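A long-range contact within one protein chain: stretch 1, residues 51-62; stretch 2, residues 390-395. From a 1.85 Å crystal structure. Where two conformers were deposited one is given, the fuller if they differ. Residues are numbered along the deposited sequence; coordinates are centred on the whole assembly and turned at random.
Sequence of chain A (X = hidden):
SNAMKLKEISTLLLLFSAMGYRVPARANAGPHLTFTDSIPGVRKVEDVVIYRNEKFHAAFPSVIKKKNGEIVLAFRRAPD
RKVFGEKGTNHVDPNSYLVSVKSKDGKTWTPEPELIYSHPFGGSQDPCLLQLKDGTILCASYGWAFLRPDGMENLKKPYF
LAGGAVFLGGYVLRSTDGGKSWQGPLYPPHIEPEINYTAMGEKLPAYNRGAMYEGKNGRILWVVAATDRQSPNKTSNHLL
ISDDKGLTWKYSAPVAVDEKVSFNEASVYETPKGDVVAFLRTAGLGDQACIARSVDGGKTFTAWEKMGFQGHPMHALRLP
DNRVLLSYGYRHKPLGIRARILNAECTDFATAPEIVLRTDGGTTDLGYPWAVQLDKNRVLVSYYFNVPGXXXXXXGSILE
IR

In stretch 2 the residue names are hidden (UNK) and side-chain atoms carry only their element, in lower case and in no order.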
# COMPACT_ATOMS: atom_id res chain seq x y z
N TYR A 51 -17.36 0.52 9.76
CA TYR A 51 -16.01 1.03 9.94
C TYR A 51 -16.04 2.54 9.80
O TYR A 51 -16.57 3.06 8.81
CB TYR A 51 -15.00 0.46 8.93
CG TYR A 51 -13.66 1.11 9.09
CD1 TYR A 51 -12.82 0.77 10.14
CD2 TYR A 51 -13.26 2.15 8.24
CE1 TYR A 51 -11.60 1.41 10.31
CE2 TYR A 51 -12.04 2.79 8.40
CZ TYR A 51 -11.21 2.41 9.43
OH TYR A 51 -10.00 3.05 9.59
N ARG A 52 -15.48 3.23 10.80
CA ARG A 52 -15.49 4.69 10.84
C ARG A 52 -14.22 5.18 11.50
O ARG A 52 -13.90 4.77 12.62
CB ARG A 52 -16.71 5.21 11.61
CG ARG A 52 -16.76 6.74 11.70
CD ARG A 52 -17.85 7.22 12.68
NE ARG A 52 -17.95 8.69 12.78
CZ ARG A 52 -17.12 9.47 13.47
NH1 ARG A 52 -16.09 8.97 14.12
NH2 ARG A 52 -17.33 10.79 13.49
N ASN A 53 -13.53 6.10 10.83
CA ASN A 53 -12.32 6.71 11.39
C ASN A 53 -12.17 8.08 10.74
O ASN A 53 -12.02 8.16 9.52
CB ASN A 53 -11.09 5.82 11.15
CG ASN A 53 -9.82 6.40 11.77
OD1 ASN A 53 -9.63 7.61 11.77
ND2 ASN A 53 -8.95 5.53 12.30
N GLU A 54 -12.20 9.14 11.55
CA GLU A 54 -12.20 10.50 11.02
C GLU A 54 -10.97 10.83 10.19
O GLU A 54 -11.01 11.79 9.41
CB GLU A 54 -12.33 11.51 12.16
CG GLU A 54 -13.71 11.57 12.73
CD GLU A 54 -13.77 12.44 13.97
OE1 GLU A 54 -12.75 13.09 14.30
OE2 GLU A 54 -14.84 12.46 14.62
N LYS A 55 -9.89 10.08 10.32
CA LYS A 55 -8.71 10.34 9.49
C LYS A 55 -8.84 9.77 8.08
O LYS A 55 -7.94 10.00 7.27
CB LYS A 55 -7.46 9.76 10.17
CG LYS A 55 -7.14 10.44 11.51
CD LYS A 55 -5.79 9.97 12.02
CE LYS A 55 -5.55 10.37 13.49
NZ LYS A 55 -6.06 11.73 13.81
N PHE A 56 -9.91 9.03 7.77
CA PHE A 56 -9.99 8.24 6.55
C PHE A 56 -11.30 8.50 5.81
O PHE A 56 -12.35 8.72 6.41
CB PHE A 56 -9.88 6.71 6.83
CG PHE A 56 -8.51 6.28 7.26
CD1 PHE A 56 -7.44 6.39 6.38
CD2 PHE A 56 -8.27 5.81 8.54
CE1 PHE A 56 -6.13 6.00 6.75
CE2 PHE A 56 -6.97 5.42 8.93
CZ PHE A 56 -5.90 5.52 8.02
N HIS A 57 -11.20 8.46 4.49
CA HIS A 57 -12.34 8.35 3.61
C HIS A 57 -12.51 6.86 3.32
O HIS A 57 -11.64 6.24 2.70
CB HIS A 57 -12.07 9.18 2.36
CG HIS A 57 -13.22 9.27 1.40
ND1 HIS A 57 -13.58 8.24 0.57
CD2 HIS A 57 -14.04 10.31 1.10
CE1 HIS A 57 -14.60 8.62 -0.18
NE2 HIS A 57 -14.89 9.88 0.12
N ALA A 58 -13.60 6.26 3.81
CA ALA A 58 -13.89 4.84 3.63
C ALA A 58 -15.13 4.73 2.77
O ALA A 58 -16.17 5.31 3.12
CB ALA A 58 -14.09 4.13 4.98
N ALA A 59 -15.04 4.02 1.65
CA ALA A 59 -16.14 4.08 0.69
C ALA A 59 -16.18 2.85 -0.21
O ALA A 59 -15.22 2.08 -0.28
CB ALA A 59 -16.05 5.36 -0.16
N PHE A 60 -17.31 2.69 -0.91
CA PHE A 60 -17.49 1.72 -1.99
C PHE A 60 -17.34 0.28 -1.50
O PHE A 60 -16.38 -0.41 -1.90
CB PHE A 60 -16.49 2.01 -3.13
CG PHE A 60 -16.35 3.51 -3.45
CD1 PHE A 60 -17.48 4.28 -3.72
CD2 PHE A 60 -15.10 4.12 -3.46
CE1 PHE A 60 -17.37 5.66 -4.00
CE2 PHE A 60 -14.98 5.50 -3.73
CZ PHE A 60 -16.11 6.27 -4.01
N PRO A 61 -18.22 -0.21 -0.63
CA PRO A 61 -18.03 -1.57 -0.09
C PRO A 61 -18.59 -2.67 -0.99
O PRO A 61 -19.50 -2.46 -1.81
CB PRO A 61 -18.81 -1.51 1.23
CG PRO A 61 -20.03 -0.60 0.86
CD PRO A 61 -19.42 0.46 -0.07
N SER A 62 -18.00 -3.85 -0.86
CA SER A 62 -18.65 -5.08 -1.29
C SER A 62 -18.46 -6.10 -0.18
O SER A 62 -17.56 -5.97 0.66
CB SER A 62 -18.13 -5.59 -2.64
OG SER A 62 -16.78 -5.96 -2.57
N UNK A 390 -19.84 14.70 9.39
CA UNK A 390 -19.12 13.47 9.65
C UNK A 390 -18.31 12.96 8.47
O UNK A 390 -18.48 13.39 7.32
N UNK A 391 -17.43 12.00 8.74
CA UNK A 391 -16.59 11.40 7.68
C UNK A 391 -17.33 10.36 6.84
O UNK A 391 -18.38 9.83 7.21
c UNK A 391 -15.49 10.72 8.48
c UNK A 391 -16.20 10.30 9.77
c UNK A 391 -17.19 11.40 10.06
N UNK A 392 -16.75 10.06 5.68
CA UNK A 392 -17.22 8.93 4.88
C UNK A 392 -16.84 7.62 5.59
O UNK A 392 -15.65 7.37 5.84
c UNK A 392 -16.61 8.98 3.48
c UNK A 392 -17.53 11.26 2.84
n UNK A 392 -18.67 11.88 2.54
c UNK A 392 -17.42 9.79 2.48
o UNK A 392 -16.59 11.85 3.39
N UNK A 393 -17.84 6.82 5.93
CA UNK A 393 -17.62 5.58 6.68
C UNK A 393 -18.46 4.47 6.06
O UNK A 393 -19.38 4.71 5.27
c UNK A 393 -19.40 6.16 8.43
c UNK A 393 -21.18 7.46 8.57
n UNK A 393 -19.89 7.44 8.28
n UNK A 393 -21.55 6.23 8.90
c UNK A 393 -17.97 5.79 8.17
c UNK A 393 -20.45 5.41 8.84
N UNK A 394 -18.15 3.23 6.43
CA UNK A 394 -18.97 2.08 6.04
C UNK A 394 -20.08 1.88 7.08
O UNK A 394 -19.83 1.89 8.28
c UNK A 394 -16.79 1.11 5.15
c UNK A 394 -18.12 0.80 5.90
c UNK A 394 -17.00 1.72 3.74
c UNK A 394 -18.95 -0.32 5.22
N UNK A 395 -21.30 1.65 6.61
CA UNK A 395 -22.44 1.44 7.47
C UNK A 395 -23.31 0.34 6.85
O UNK A 395 -23.02 -0.17 5.76
c UNK A 395 -23.24 2.73 7.65
O HOH W 1 -14.23 6.85 8.02
O HOH W 2 -13.96 10.83 5.58

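Position 390 has no side-chain atoms at all, and no atom of it comes within contact distance of stretch 1. It is Gly390. A CB placed here would lie 3.1 Å from the ring carbon bonded to N of position 391.

Position 391 carries three carbons that close a ring onto the backbone N, a pattern unique to proline. The CA-to-CB bond points toward stretch 1, with one ring carbon over a face of the Arg52 guanidinium and close to the aliphatic part of Glu54. This is Pro391; its CD lies 3.5 Å from Arg52 NH2, and its CG lies 4.1 Å from Glu54 CG. Arg52 and Glu54 are themselves joined by a salt bridge, NH2 to OE2 at 3.2 Å, so the proline packs against a paired charge.

At position 392 three carbons run in an unbranched chain, the third bearing one oxygen and one nitrogen. CB sits 3.9 Å from the centroid of the His57 ring, 14° off the normal, a CH-pi contact over the face. The elements alone separate this amide from a carboxylate, and the chain length makes it Gln392. Its CG approaches His57 NE2 to 3.5 Å. The amide NE2 is hydrogen-bonded elsewhere in the structure.

Position 393 shows one carbon followed by a five-membered ring of three carbons and two nitrogens, an imidazole. Its CB packs 3.1 Å from Tyr51 O and 3.7 Å from Arg52 CB. It is therefore His393. The ring turns back along its own stretch, where ND1 donates to Pro391 O at 3.0 Å.

Position 394 has four carbons forked at the first, with one arm two carbons long, and they reach Tyr51, Ala58, Ala59 and Pro61 of stretch 1. This is Ile394: CG1 lies 4.2 Å from Tyr51 CB, CD1 4.0 Å from Ala58 CB and 3.7 Å from Ala59 N, and CG2 4.2 Å from Pro61 CB.

Position 395 has a single side-chain carbon, directed away from stretch 1 and out of contact with it: Ala395.

The contact is anchored by backbone pairing at two places. Tyr51 and Ile394 form an antiparallel bridge, with Tyr51 N donating to Ile394 O at 3.2 Å and Ile394 N to Tyr51 O at 2.9 Å; farther along, Ala58 N donates to Gln392 O at 3.1 Å. Two waters supplement this pairing, one linking Asn53 N to Gln392 O and the other Phe56 O to Gln392 N. Ile394 supplies the apolar packing, while Pro391 and Gln392 cover the more polar side chains.

Stretch 2 (390-395) GPQHIA
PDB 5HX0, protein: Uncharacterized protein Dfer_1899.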